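Local coordinates for protein uncharacterized ACR, COG1565 superfamily (Burkholderia thailandensis, PDB 4F3N) that is of unknown function but has an S-adenosylmethionine-dependent methyltransferase fold and may methylate protein arginines, at residues A63-E68 and S79-R84; Q131-S136 and E208-G213. All blocks are in the same frame, centred on the assembly; numbering follows the deposited sequence.

Contact 1: A63-E68 and S79-R84; sequences ASLRAE and SRYMER
L65 meets Y81 and R84 where helix 52-71 and helix 78-87 run side by side. Their short segments are close to antiparallel, at 154°, with axes 11.1 Å apart. At that spacing the helices meet through side chains and a water. The tight part is apolar, with L65 and Y81 buried. L65 splits its two methyls between two partners. CD1 of L65 lies 3.8 Å from CE1 of Y81 and approaches the ring obliquely. CD2 of L65 turns to CB of R84, at 4.0 Å. The Y81 hydroxyl bonds to the carbonyl of P328. F329 and F245 pack against the ring edge-to-face, and I76 touches both L65 and Y81.

The other side is polar and partly exposed. E68 reaches across with an extended chain, CG anti to the backbone N (chi1 -177°). R80 grips its carboxylate side-on with two nitrogens. NE of R80 donates to OE2 of E68 at 2.8 Å, and NH2 of R80 donates to OE1 of E68 at 3.0 Å. Both oxygens are met on the syn side. The two planes are still 46° apart, so the fork is twisted rather than flat. A second, weak bond runs from NH2 of R80 to OE2 of E68. One turn on, E83 makes a long salt bridge to NH1 of R80, and CD of R84 lies above one face of the R80 guanidinium, offset toward its rim. At the end near S64 the contact is looser. A water donates to OG of S64 and accepts from NE of R84 at 2.7 Å, joining the helices indirectly. The whole is an antiparallel helical hairpin, linked through short strand 76-77, with an apolar inner side and a salt-bridged outer side.

Contact 2: Q131-S136 and E208-G213; sequences QALDAS and EGVVVG
The C-terminal part of helix 118-136 lies beside the start of strand 210-214, with the backbones nearest at L133 and G209, whose CA atoms are 6.3 Å apart. The chain turns a corner at G209 before it enters the strand. G209 has backbone angles of 154/-155°, at which a CB would be jammed against the carbonyl oxygen of E208.

The side-chain contact is wholly apolar and centres on one methyl. CG2 of V210 points at the helix and sits against both A132 and L133. It is 3.8 Å from CB of A132 and 3.7 Å from CD2 of L133. L133 and V210 cross at about a right angle. With chi1 of L133 at -72°, CG stands beside the backbone N, and CD2 ends against the V210 methyl. The same CD2 of L133 also comes within 4.4 Å of CA of G209.

The strand belongs to the seven-stranded mixed sheet of the methyltransferase domain, a Rossmann-like fold in which helices pack on a largely parallel sheet. Its strand order, 3-2-1-4-5-7-6, is that of class I methyltransferases. V210 is bonded through its backbone to R140 and M142 of one neighbouring strand. V211 bonds to A293 of the next strand on the other side. A132 also touches A293, so the helix rests on strand 293-298 too; V210 itself touches F295. V211 turns its side chain to the other face of the sheet, against V285 and M288 of helix 276-288.

Near its C-terminal end the helix carries a polar fastening of its own. The carbonyl oxygen of A132 takes two donors, N of S136 at 3.0 Å and OG of S136 at 2.8 Å. They arrive from opposite faces of the carbonyl plane. OG of S136 also bonds to OG1 of T138, tying the helix to the loop before strand 140-144.

How the contacts relate
Contact 1 and contact 2 lie on opposite sides of the chain's centre. Their centres are about 38 Å apart, and their nearest atoms about 15 Å. Both segments of contact 1 precede those of contact 2; helix 118-136 is the next helix after 78-87, beyond a long connection. The contacts share no sheet. Contact 1 packs near the antiparallel sheet that includes strands 231-239 and 245-250. Contact 2 lies on the seven-stranded sheet. That second sheet leads to N214, at the end of strand 210-214, which contacts S-adenosylhomocysteine in a structure of this protein with the ligand; none is bound here. Contact 1 lies away from that site, so the two help build different regions of the protein.

Contact 1: A63-E68 and S79-R84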
# COMPACT_ATOMS: atom_id res chain seq x y z
N ALA A 63 20.30 -14.11 -10.98
CA ALA A 63 20.76 -14.61 -12.29
C ALA A 63 19.68 -14.49 -13.36
O ALA A 63 19.95 -14.12 -14.50
CB ALA A 63 21.22 -16.09 -12.17
N SER A 64 18.42 -14.77 -12.99
CA SER A 64 17.33 -14.65 -13.93
C SER A 64 17.14 -13.20 -14.37
O SER A 64 16.87 -12.92 -15.54
CB SER A 64 16.02 -15.24 -13.36
OG SER A 64 15.42 -14.35 -12.42
N LEU A 65 17.30 -12.27 -13.44
CA LEU A 65 17.22 -10.86 -13.80
C LEU A 65 18.38 -10.37 -14.64
O LEU A 65 18.20 -9.60 -15.56
CB LEU A 65 17.10 -9.98 -12.54
CG LEU A 65 15.67 -9.72 -12.14
CD1 LEU A 65 15.58 -9.21 -10.71
CD2 LEU A 65 14.94 -8.85 -13.18
N ARG A 66 19.60 -10.80 -14.32
CA ARG A 66 20.75 -10.45 -15.14
C ARG A 66 20.58 -10.98 -16.59
O ARG A 66 20.87 -10.29 -17.58
CB ARG A 66 22.03 -11.01 -14.56
CG ARG A 66 22.53 -10.27 -13.33
CD ARG A 66 24.03 -10.56 -13.11
NE ARG A 66 24.17 -11.95 -12.77
CZ ARG A 66 24.01 -12.47 -11.55
NH1 ARG A 66 23.77 -11.69 -10.49
NH2 ARG A 66 24.13 -13.78 -11.38
N ALA A 67 20.05 -12.18 -16.69
CA ALA A 67 19.82 -12.77 -18.01
C ALA A 67 18.76 -12.00 -18.80
O ALA A 67 18.90 -11.77 -19.99
CB ALA A 67 19.43 -14.25 -17.87
N GLU A 68 17.69 -11.59 -18.12
CA GLU A 68 16.68 -10.79 -18.76
C GLU A 68 17.20 -9.46 -19.22
O GLU A 68 16.94 -9.03 -20.36
CB GLU A 68 15.51 -10.55 -17.81
CG GLU A 68 14.43 -9.78 -18.54
CD GLU A 68 13.10 -9.79 -17.86
OE1 GLU A 68 12.82 -10.72 -17.09
OE2 GLU A 68 12.34 -8.84 -18.17
N SER A 79 10.61 -0.51 -12.82
CA SER A 79 9.30 -1.18 -12.55
C SER A 79 9.42 -2.69 -12.77
O SER A 79 8.84 -3.50 -12.05
CB SER A 79 8.19 -0.59 -13.42
OG SER A 79 8.60 -0.49 -14.80
N ARG A 80 10.14 -3.05 -13.83
CA ARG A 80 10.24 -4.47 -14.21
C ARG A 80 11.13 -5.21 -13.18
O ARG A 80 10.83 -6.32 -12.76
CB ARG A 80 10.82 -4.58 -15.60
CG ARG A 80 11.04 -6.02 -16.05
CD ARG A 80 9.78 -6.86 -16.06
NE ARG A 80 10.14 -8.18 -16.57
CZ ARG A 80 9.34 -9.22 -16.57
NH1 ARG A 80 8.08 -9.13 -16.10
NH2 ARG A 80 9.80 -10.38 -17.01
N TYR A 81 12.25 -4.58 -12.83
CA TYR A 81 13.11 -5.08 -11.79
C TYR A 81 12.33 -5.30 -10.50
O TYR A 81 12.36 -6.38 -9.89
CB TYR A 81 14.32 -4.13 -11.56
CG TYR A 81 15.18 -4.57 -10.42
CD1 TYR A 81 16.19 -5.49 -10.61
CD2 TYR A 81 14.96 -4.08 -9.13
CE1 TYR A 81 16.98 -5.93 -9.54
CE2 TYR A 81 15.70 -4.53 -8.07
CZ TYR A 81 16.69 -5.47 -8.26
OH TYR A 81 17.44 -5.91 -7.17
N MET A 82 11.61 -4.26 -10.08
CA MET A 82 10.89 -4.31 -8.83
C MET A 82 9.78 -5.36 -8.91
O MET A 82 9.56 -6.12 -7.97
CB MET A 82 10.27 -2.94 -8.55
CG MET A 82 9.70 -2.81 -7.16
SD MET A 82 9.22 -1.11 -6.91
CE MET A 82 7.96 -1.32 -5.65
N GLU A 83 9.12 -5.44 -10.06
CA GLU A 83 8.05 -6.46 -10.21
C GLU A 83 8.61 -7.85 -9.98
O GLU A 83 8.01 -8.69 -9.26
CB GLU A 83 7.39 -6.38 -11.57
CG GLU A 83 6.39 -7.52 -11.85
CD GLU A 83 5.93 -7.53 -13.30
OE1 GLU A 83 6.36 -6.65 -14.09
OE2 GLU A 83 5.18 -8.46 -13.68
N ARG A 84 9.76 -8.13 -10.58
CA ARG A 84 10.31 -9.46 -10.49
C ARG A 84 10.87 -9.82 -9.10
O ARG A 84 10.62 -10.92 -8.58
CB ARG A 84 11.34 -9.68 -11.62
CG ARG A 84 10.73 -9.76 -13.01
CD ARG A 84 9.67 -10.84 -13.12
NE ARG A 84 10.24 -12.19 -13.05
CZ ARG A 84 9.52 -13.32 -13.09
NH1 ARG A 84 10.11 -14.50 -13.03
NH2 ARG A 84 8.19 -13.26 -13.18
O HOH W 1 12.73 -13.11 -13.44

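Contact 2: Q131-S136 and E208-G213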
# COMPACT_ATOMS: atom_id res chain seq x y z
N GLN A 131 -20.42 2.47 8.31
CA GLN A 131 -21.13 3.63 7.82
C GLN A 131 -21.21 3.64 6.29
O GLN A 131 -22.24 4.01 5.74
CB GLN A 131 -20.52 4.93 8.35
CG GLN A 131 -21.44 6.11 8.13
CD GLN A 131 -20.98 7.40 8.83
OE1 GLN A 131 -19.80 7.69 8.90
NE2 GLN A 131 -21.93 8.17 9.36
N ALA A 132 -20.15 3.24 5.60
CA ALA A 132 -20.16 3.20 4.14
C ALA A 132 -21.07 2.09 3.63
O ALA A 132 -21.79 2.30 2.64
CB ALA A 132 -18.73 3.04 3.60
N LEU A 133 -21.05 0.92 4.30
CA LEU A 133 -21.96 -0.19 3.96
C LEU A 133 -23.41 0.30 4.10
O LEU A 133 -24.22 0.09 3.22
CB LEU A 133 -21.71 -1.38 4.85
CG LEU A 133 -20.41 -2.14 4.59
CD1 LEU A 133 -20.09 -3.07 5.76
CD2 LEU A 133 -20.38 -2.91 3.26
N ASP A 134 -23.73 0.93 5.22
CA ASP A 134 -25.11 1.40 5.45
C ASP A 134 -25.53 2.41 4.39
O ASP A 134 -26.66 2.39 3.89
CB ASP A 134 -25.22 2.14 6.79
CG ASP A 134 -25.14 1.21 8.01
OD1 ASP A 134 -25.43 0.00 7.89
OD2 ASP A 134 -24.84 1.73 9.10
N ALA A 135 -24.65 3.38 4.17
CA ALA A 135 -24.95 4.49 3.25
C ALA A 135 -25.15 4.02 1.80
O ALA A 135 -25.99 4.59 1.08
CB ALA A 135 -23.86 5.54 3.35
N SER A 136 -24.39 3.01 1.37
CA SER A 136 -24.49 2.44 0.04
C SER A 136 -25.46 1.26 -0.07
O SER A 136 -25.69 0.78 -1.18
CB SER A 136 -23.13 2.02 -0.50
OG SER A 136 -22.55 1.00 0.28
N GLU A 208 -20.08 -4.67 -5.34
CA GLU A 208 -20.94 -3.85 -4.50
C GLU A 208 -20.57 -4.09 -3.05
O GLU A 208 -20.80 -5.18 -2.51
CB GLU A 208 -22.40 -4.16 -4.75
CG GLU A 208 -22.87 -3.80 -6.14
CD GLU A 208 -24.37 -3.93 -6.32
OE1 GLU A 208 -25.08 -4.20 -5.32
OE2 GLU A 208 -24.82 -3.78 -7.47
N GLY A 209 -19.98 -3.09 -2.41
CA GLY A 209 -19.53 -3.24 -1.03
C GLY A 209 -18.40 -2.28 -0.77
O GLY A 209 -18.27 -1.24 -1.44
N VAL A 210 -17.57 -2.63 0.20
CA VAL A 210 -16.45 -1.76 0.65
C VAL A 210 -15.11 -2.48 0.38
O VAL A 210 -14.89 -3.62 0.80
CB VAL A 210 -16.52 -1.36 2.12
CG1 VAL A 210 -15.21 -0.69 2.54
CG2 VAL A 210 -17.71 -0.45 2.39
N VAL A 211 -14.27 -1.79 -0.39
CA VAL A 211 -12.94 -2.31 -0.73
C VAL A 211 -11.95 -1.65 0.25
O VAL A 211 -12.06 -0.46 0.59
CB VAL A 211 -12.56 -1.95 -2.18
CG1 VAL A 211 -11.15 -2.45 -2.52
CG2 VAL A 211 -13.67 -2.40 -3.14
N VAL A 212 -11.02 -2.46 0.71
CA VAL A 212 -9.95 -2.02 1.66
C VAL A 212 -8.56 -2.36 1.06
O VAL A 212 -8.30 -3.50 0.63
CB VAL A 212 -10.09 -2.65 3.04
CG1 VAL A 212 -8.91 -2.20 3.94
CG2 VAL A 212 -11.41 -2.27 3.70
N GLY A 213 -7.68 -1.36 0.95
CA GLY A 213 -6.31 -1.58 0.48
C GLY A 213 -5.37 -0.95 1.48
O GLY A 213 -5.13 0.25 1.43